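Local coordinates for protein DNA gyrase, B subunit, truncated (Myxococcus xanthus, PDB 3CWV) that probably supplies the ATP-driven part of a DNA gyrase, which breaks, passes and rejoins double-stranded DNA, at residues C23-Y36 with I163-R177. Residues are numbered along the deposited sequence; the frame is centred on the assembly and turned at random.
Sequences CGDVGEYGLHHLVY and IFEVLAFDRARLSRR
The guanidinium of Arg177 lies flat on one face of the Tyr36 ring, planes 9° apart and Arg177 CZ 3.8 Å from the ring centroid, a cation-pi stack. His32 O approaches the opposite face, and Arg173 CD sits at the edge, 3.1 Å from Tyr36 OH. The chain of Arg177 leaves with CG anti to its backbone N, then folds at chi2 and chi3, which lays the guanidinium along the ring. An alanine in place of Tyr36 would leave the guanidinium of Arg177 without its aromatic platform and is likely to let it swing away. The His32 ring is sandwiched between the Arg173 guanidinium, stacked at 23°, and the edge of Phe169, which meets the other face in a T-shaped pair. Within its guanidinium plane, Arg173 NH2 donates to Glu28 OE1 at 2.9 Å; Asp170, which N-caps helix 171-177 through Arg173 N, adds a weak salt bridge from OD2 to the same NH2. A water joins Glu28 OE2 to Ala168 O. Leu31 CD2 covers a face of Phe169, while Val35 CG2 reaches Phe169 CE1 at 3.5 Å. Farther along, Cys23 SG lies at the edge of Phe164, Leu34 CD1 touches Phe164 CZ, and Glu165 N donates to Val26 O at 2.8 Å. Thus helix 28-36 and helix 171-177, crossing at -35°, pack side by side against the eight-stranded sheet, the helix-on-sheet layering of the GHKL ATPase fold of GyrB.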
loop_
_atom_site.group_PDB
_atom_site.type_symbol
_atom_site.label_atom_id
_atom_site.label_comp_id
_atom_site.label_asym_id
_atom_site.label_seq_id
_atom_site.Cartn_x
_atom_site.Cartn_y
_atom_site.Cartn_z
ATOM N N CYS A 23 -0.472 -15.063 9.238
ATOM C CA CYS A 23 -1.238 -13.833 9.292
ATOM C C CYS A 23 -0.999 -13.045 10.589
ATOM O O CYS A 23 -1.671 -12.056 10.850
ATOM C CB CYS A 23 -2.743 -14.103 9.021
ATOM S SG CYS A 23 -3.533 -15.211 10.189
ATOM N N GLY A 24 0.001 -13.457 11.372
ATOM C CA GLY A 24 0.421 -12.671 12.548
ATOM C C GLY A 24 -0.126 -13.239 13.857
ATOM O O GLY A 24 0.602 -13.438 14.833
ATOM N N ASP A 25 -1.431 -13.481 13.866
ATOM C CA ASP A 25 -2.109 -14.131 14.979
ATOM C C ASP A 25 -3.478 -14.563 14.470
ATOM O O ASP A 25 -3.780 -14.382 13.289
ATOM C CB ASP A 25 -2.222 -13.209 16.218
ATOM C CG ASP A 25 -3.014 -11.900 15.978
ATOM O OD1 ASP A 25 -4.105 -11.837 15.356
ATOM O OD2 ASP A 25 -2.546 -10.889 16.497
ATOM N N VAL A 26 -4.287 -15.156 15.348
ATOM C CA VAL A 26 -5.677 -15.484 14.992
ATOM C C VAL A 26 -6.719 -14.670 15.765
ATOM O O VAL A 26 -7.880 -15.097 15.914
ATOM C CB VAL A 26 -5.979 -17.024 15.067
ATOM C CG1 VAL A 26 -5.105 -17.804 14.075
ATOM C CG2 VAL A 26 -5.838 -17.574 16.508
ATOM N N GLY A 27 -6.307 -13.487 16.211
ATOM C CA GLY A 27 -7.217 -12.499 16.777
ATOM C C GLY A 27 -7.543 -11.399 15.773
ATOM O O GLY A 27 -7.520 -11.618 14.544
ATOM N N GLU A 28 -7.827 -10.209 16.285
ATOM C CA GLU A 28 -8.262 -9.099 15.428
ATOM C C GLU A 28 -7.184 -8.587 14.429
ATOM O O GLU A 28 -7.507 -8.189 13.302
ATOM C CB GLU A 28 -8.863 -7.974 16.292
ATOM C CG GLU A 28 -7.956 -6.829 16.599
ATOM C CD GLU A 28 -8.685 -5.511 16.445
ATOM O OE1 GLU A 28 -8.133 -4.471 16.857
ATOM O OE2 GLU A 28 -9.817 -5.517 15.899
ATOM N N TYR A 29 -5.911 -8.639 14.811
ATOM C CA TYR A 29 -4.824 -8.254 13.884
ATOM C C TYR A 29 -4.763 -9.196 12.657
ATOM O O TYR A 29 -4.726 -8.734 11.515
ATOM C CB TYR A 29 -3.489 -8.261 14.655
ATOM C CG TYR A 29 -2.190 -8.095 13.867
ATOM C CD1 TYR A 29 -1.541 -6.851 13.810
ATOM C CD2 TYR A 29 -1.569 -9.193 13.254
ATOM C CE1 TYR A 29 -0.327 -6.696 13.124
ATOM C CE2 TYR A 29 -0.361 -9.046 12.573
ATOM C CZ TYR A 29 0.254 -7.804 12.515
ATOM O OH TYR A 29 1.442 -7.671 11.826
ATOM N N GLY A 30 -4.730 -10.513 12.901
ATOM C CA GLY A 30 -4.618 -11.473 11.808
ATOM C C GLY A 30 -5.834 -11.456 10.918
ATOM O O GLY A 30 -5.725 -11.598 9.687
ATOM N N LEU A 31 -7.003 -11.296 11.543
ATOM C CA LEU A 31 -8.258 -11.174 10.799
ATOM C C LEU A 31 -8.178 -10.038 9.801
ATOM O O LEU A 31 -8.546 -10.211 8.651
ATOM C CB LEU A 31 -9.436 -10.878 11.742
ATOM C CG LEU A 31 -10.781 -10.708 11.036
ATOM C CD1 LEU A 31 -11.300 -12.058 10.502
ATOM C CD2 LEU A 31 -11.827 -10.017 11.959
ATOM N N HIS A 32 -7.721 -8.864 10.257
ATOM C CA HIS A 32 -7.619 -7.712 9.354
ATOM C C HIS A 32 -6.525 -7.907 8.301
ATOM O O HIS A 32 -6.657 -7.462 7.160
ATOM C CB HIS A 32 -7.412 -6.428 10.143
ATOM C CG HIS A 32 -8.643 -6.031 10.895
ATOM N ND1 HIS A 32 -9.601 -5.191 10.367
ATOM C CD2 HIS A 32 -9.134 -6.470 12.073
ATOM C CE1 HIS A 32 -10.606 -5.083 11.222
ATOM N NE2 HIS A 32 -10.344 -5.847 12.270
ATOM N N HIS A 33 -5.463 -8.596 8.685
ATOM C CA HIS A 33 -4.407 -8.937 7.709
ATOM C C HIS A 33 -4.860 -9.722 6.499
ATOM O O HIS A 33 -4.342 -9.535 5.411
ATOM C CB HIS A 33 -3.221 -9.571 8.399
ATOM C CG HIS A 33 -2.293 -8.541 8.954
ATOM N ND1 HIS A 33 -2.706 -7.608 9.883
ATOM C CD2 HIS A 33 -1.025 -8.209 8.624
ATOM C CE1 HIS A 33 -1.708 -6.781 10.145
ATOM N NE2 HIS A 33 -0.672 -7.134 9.404
ATOM N N LEU A 34 -5.882 -10.545 6.661
ATOM C CA LEU A 34 -6.426 -11.245 5.507
ATOM C C LEU A 34 -6.887 -10.264 4.447
ATOM O O LEU A 34 -6.713 -10.501 3.238
ATOM C CB LEU A 34 -7.591 -12.153 5.931
ATOM C CG LEU A 34 -7.320 -13.198 7.017
ATOM C CD1 LEU A 34 -8.614 -14.018 7.147
ATOM C CD2 LEU A 34 -6.140 -14.123 6.681
ATOM N N VAL A 35 -7.498 -9.175 4.882
ATOM C CA VAL A 35 -7.921 -8.114 3.968
ATOM C C VAL A 35 -6.735 -7.329 3.427
ATOM O O VAL A 35 -6.691 -7.014 2.222
ATOM C CB VAL A 35 -8.871 -7.104 4.667
ATOM C CG1 VAL A 35 -9.349 -6.076 3.650
ATOM C CG2 VAL A 35 -10.073 -7.853 5.236
ATOM N N TYR A 36 -5.780 -7.006 4.301
ATOM C CA TYR A 36 -4.592 -6.242 3.873
ATOM C C TYR A 36 -3.807 -7.024 2.808
ATOM O O TYR A 36 -3.245 -6.416 1.885
ATOM C CB TYR A 36 -3.671 -5.930 5.061
ATOM C CG TYR A 36 -4.314 -5.077 6.159
ATOM C CD1 TYR A 36 -5.364 -4.190 5.884
ATOM C CD2 TYR A 36 -3.838 -5.145 7.470
ATOM C CE1 TYR A 36 -5.930 -3.395 6.913
ATOM C CE2 TYR A 36 -4.410 -4.376 8.497
ATOM C CZ TYR A 36 -5.436 -3.513 8.205
ATOM O OH TYR A 36 -5.986 -2.769 9.212
ATOM N N ILE A 163 -11.166 -20.893 12.980
ATOM C CA ILE A 163 -9.764 -20.512 13.129
ATOM C C ILE A 163 -9.659 -19.210 13.902
ATOM O O ILE A 163 -8.865 -19.087 14.833
ATOM C CB ILE A 163 -9.063 -20.363 11.740
ATOM C CG1 ILE A 163 -9.001 -21.717 11.018
ATOM C CG2 ILE A 163 -7.652 -19.711 11.887
ATOM C CD1 ILE A 163 -8.300 -21.696 9.639
ATOM N N PHE A 164 -10.424 -18.214 13.490
ATOM C CA PHE A 164 -10.288 -16.884 14.066
ATOM C C PHE A 164 -11.149 -16.659 15.287
ATOM O O PHE A 164 -12.275 -17.135 15.351
ATOM C CB PHE A 164 -10.545 -15.804 13.033
ATOM C CG PHE A 164 -9.479 -15.759 11.996
ATOM C CD1 PHE A 164 -8.286 -15.066 12.252
ATOM C CD2 PHE A 164 -9.617 -16.493 10.813
ATOM C CE1 PHE A 164 -7.247 -15.085 11.313
ATOM C CE2 PHE A 164 -8.585 -16.513 9.870
ATOM C CZ PHE A 164 -7.410 -15.794 10.128
ATOM N N GLU A 165 -10.587 -15.919 16.234
ATOM C CA GLU A 165 -11.194 -15.682 17.552
ATOM C C GLU A 165 -12.224 -14.575 17.495
ATOM O O GLU A 165 -13.151 -14.557 18.289
ATOM C CB GLU A 165 -10.094 -15.295 18.542
ATOM C CG GLU A 165 -10.523 -15.210 19.998
ATOM C CD GLU A 165 -9.571 -14.375 20.864
ATOM O OE1 GLU A 165 -9.178 -13.241 20.461
ATOM O OE2 GLU A 165 -9.235 -14.853 21.971
ATOM N N VAL A 166 -12.052 -13.632 16.565
ATOM C CA VAL A 166 -13.029 -12.567 16.364
ATOM C C VAL A 166 -13.273 -12.495 14.862
ATOM O O VAL A 166 -12.379 -12.820 14.071
ATOM C CB VAL A 166 -12.532 -11.193 16.903
ATOM C CG1 VAL A 166 -12.540 -11.155 18.447
ATOM C CG2 VAL A 166 -11.143 -10.899 16.398
ATOM N N LEU A 167 -14.480 -12.112 14.475
ATOM C CA LEU A 167 -14.859 -12.139 13.076
ATOM C C LEU A 167 -15.347 -10.790 12.562
ATOM O O LEU A 167 -15.627 -10.638 11.375
ATOM C CB LEU A 167 -15.913 -13.231 12.813
ATOM C CG LEU A 167 -15.547 -14.664 13.196
ATOM C CD1 LEU A 167 -16.774 -15.581 13.078
ATOM C CD2 LEU A 167 -14.336 -15.201 12.356
ATOM N N ALA A 168 -15.441 -9.801 13.439
ATOM C CA ALA A 168 -15.966 -8.515 13.030
ATOM C C ALA A 168 -14.867 -7.584 12.490
ATOM O O ALA A 168 -13.867 -7.356 13.139
ATOM C CB ALA A 168 -16.743 -7.863 14.194
ATOM N N PHE A 169 -15.036 -7.078 11.272
ATOM C CA PHE A 169 -14.082 -6.099 10.738
ATOM C C PHE A 169 -14.365 -4.690 11.208
ATOM O O PHE A 169 -15.519 -4.284 11.280
ATOM C CB PHE A 169 -14.098 -6.135 9.210
ATOM C CG PHE A 169 -13.551 -7.400 8.650
ATOM C CD1 PHE A 169 -12.172 -7.641 8.664
ATOM C CD2 PHE A 169 -14.402 -8.371 8.139
ATOM C CE1 PHE A 169 -11.664 -8.823 8.142
ATOM C CE2 PHE A 169 -13.893 -9.553 7.631
ATOM C CZ PHE A 169 -12.516 -9.779 7.634
ATOM N N ASP A 170 -13.304 -3.949 11.522
ATOM C CA ASP A 170 -13.368 -2.535 11.842
ATOM C C ASP A 170 -13.452 -1.795 10.490
ATOM O O ASP A 170 -12.439 -1.654 9.797
ATOM C CB ASP A 170 -12.094 -2.151 12.600
ATOM C CG ASP A 170 -12.084 -0.698 13.068
ATOM O OD1 ASP A 170 -12.678 0.188 12.415
ATOM O OD2 ASP A 170 -11.464 -0.438 14.115
ATOM N N ARG A 171 -14.653 -1.357 10.108
ATOM C CA ARG A 171 -14.863 -0.632 8.842
ATOM C C ARG A 171 -13.998 0.613 8.689
ATOM O O ARG A 171 -13.498 0.908 7.588
ATOM C CB ARG A 171 -16.323 -0.218 8.664
ATOM C CG ARG A 171 -17.134 -1.110 7.784
ATOM C CD ARG A 171 -17.462 -2.375 8.490
ATOM N NE ARG A 171 -18.753 -2.899 8.058
ATOM C CZ ARG A 171 -19.290 -4.023 8.522
ATOM N NH1 ARG A 171 -20.472 -4.432 8.067
ATOM N NH2 ARG A 171 -18.643 -4.737 9.442
ATOM N N ALA A 172 -13.832 1.344 9.790
ATOM C CA ALA A 172 -13.026 2.566 9.786
ATOM C C ALA A 172 -11.570 2.316 9.428
ATOM O O ALA A 172 -10.968 3.087 8.658
ATOM C CB ALA A 172 -13.117 3.287 11.154
ATOM N N ARG A 173 -10.961 1.278 10.003
ATOM C CA ARG A 173 -9.555 1.022 9.663
ATOM C C ARG A 173 -9.365 0.475 8.234
ATOM O O ARG A 173 -8.377 0.788 7.583
ATOM C CB ARG A 173 -8.854 0.151 10.720
ATOM C CG ARG A 173 -8.748 -1.293 10.418
ATOM C CD ARG A 173 -7.892 -1.977 11.464
ATOM N NE ARG A 173 -8.481 -1.821 12.789
ATOM C CZ ARG A 173 -8.262 -2.643 13.813
ATOM N NH1 ARG A 173 -7.434 -3.674 13.679
ATOM N NH2 ARG A 173 -8.877 -2.432 14.969
ATOM N N LEU A 174 -10.316 -0.318 7.753
ATOM C CA LEU A 174 -10.324 -0.753 6.352
ATOM C C LEU A 174 -10.468 0.430 5.380
ATOM O O LEU A 174 -9.714 0.507 4.398
ATOM C CB LEU A 174 -11.386 -1.840 6.100
ATOM C CG LEU A 174 -11.219 -3.177 6.852
ATOM C CD1 LEU A 174 -12.271 -4.131 6.344
ATOM C CD2 LEU A 174 -9.785 -3.779 6.712
ATOM N N SER A 175 -11.394 1.363 5.649
ATOM C CA SER A 175 -11.510 2.597 4.834
ATOM C C SER A 175 -10.242 3.419 4.849
ATOM O O SER A 175 -9.823 3.922 3.804
ATOM C CB SER A 175 -12.677 3.517 5.254
ATOM O OG SER A 175 -13.804 2.765 5.624
ATOM N N ARG A 176 -9.620 3.572 6.020
ATOM C CA ARG A 176 -8.330 4.264 6.091
ATOM C C ARG A 176 -7.251 3.600 5.234
ATOM O O ARG A 176 -6.460 4.289 4.619
ATOM C CB ARG A 176 -7.835 4.399 7.534
ATOM C CG ARG A 176 -8.486 5.550 8.302
ATOM C CD ARG A 176 -7.780 5.808 9.620
ATOM N NE ARG A 176 -7.931 4.681 10.538
ATOM C CZ ARG A 176 -8.982 4.500 11.335
ATOM N NH1 ARG A 176 -9.979 5.372 11.327
ATOM N NH2 ARG A 176 -9.035 3.445 12.136
ATOM N N ARG A 177 -7.202 2.270 5.199
ATOM C CA ARG A 177 -6.187 1.590 4.390
ATOM C C ARG A 177 -6.464 1.821 2.903
ATOM O O ARG A 177 -5.540 1.928 2.083
ATOM C CB ARG A 177 -6.133 0.093 4.716
ATOM C CG ARG A 177 -5.178 -0.741 3.860
ATOM C CD ARG A 177 -3.692 -0.485 4.141
ATOM N NE ARG A 177 -3.337 -0.753 5.537
ATOM C CZ ARG A 177 -2.473 -1.681 5.957
ATOM N NH1 ARG A 177 -1.821 -2.477 5.101
ATOM N NH2 ARG A 177 -2.251 -1.798 7.259
HETATM O O HOH W 1 -12.123 -6.704 15.214
HETATM O O HOH W 2 -5.368 -4.054 11.970
#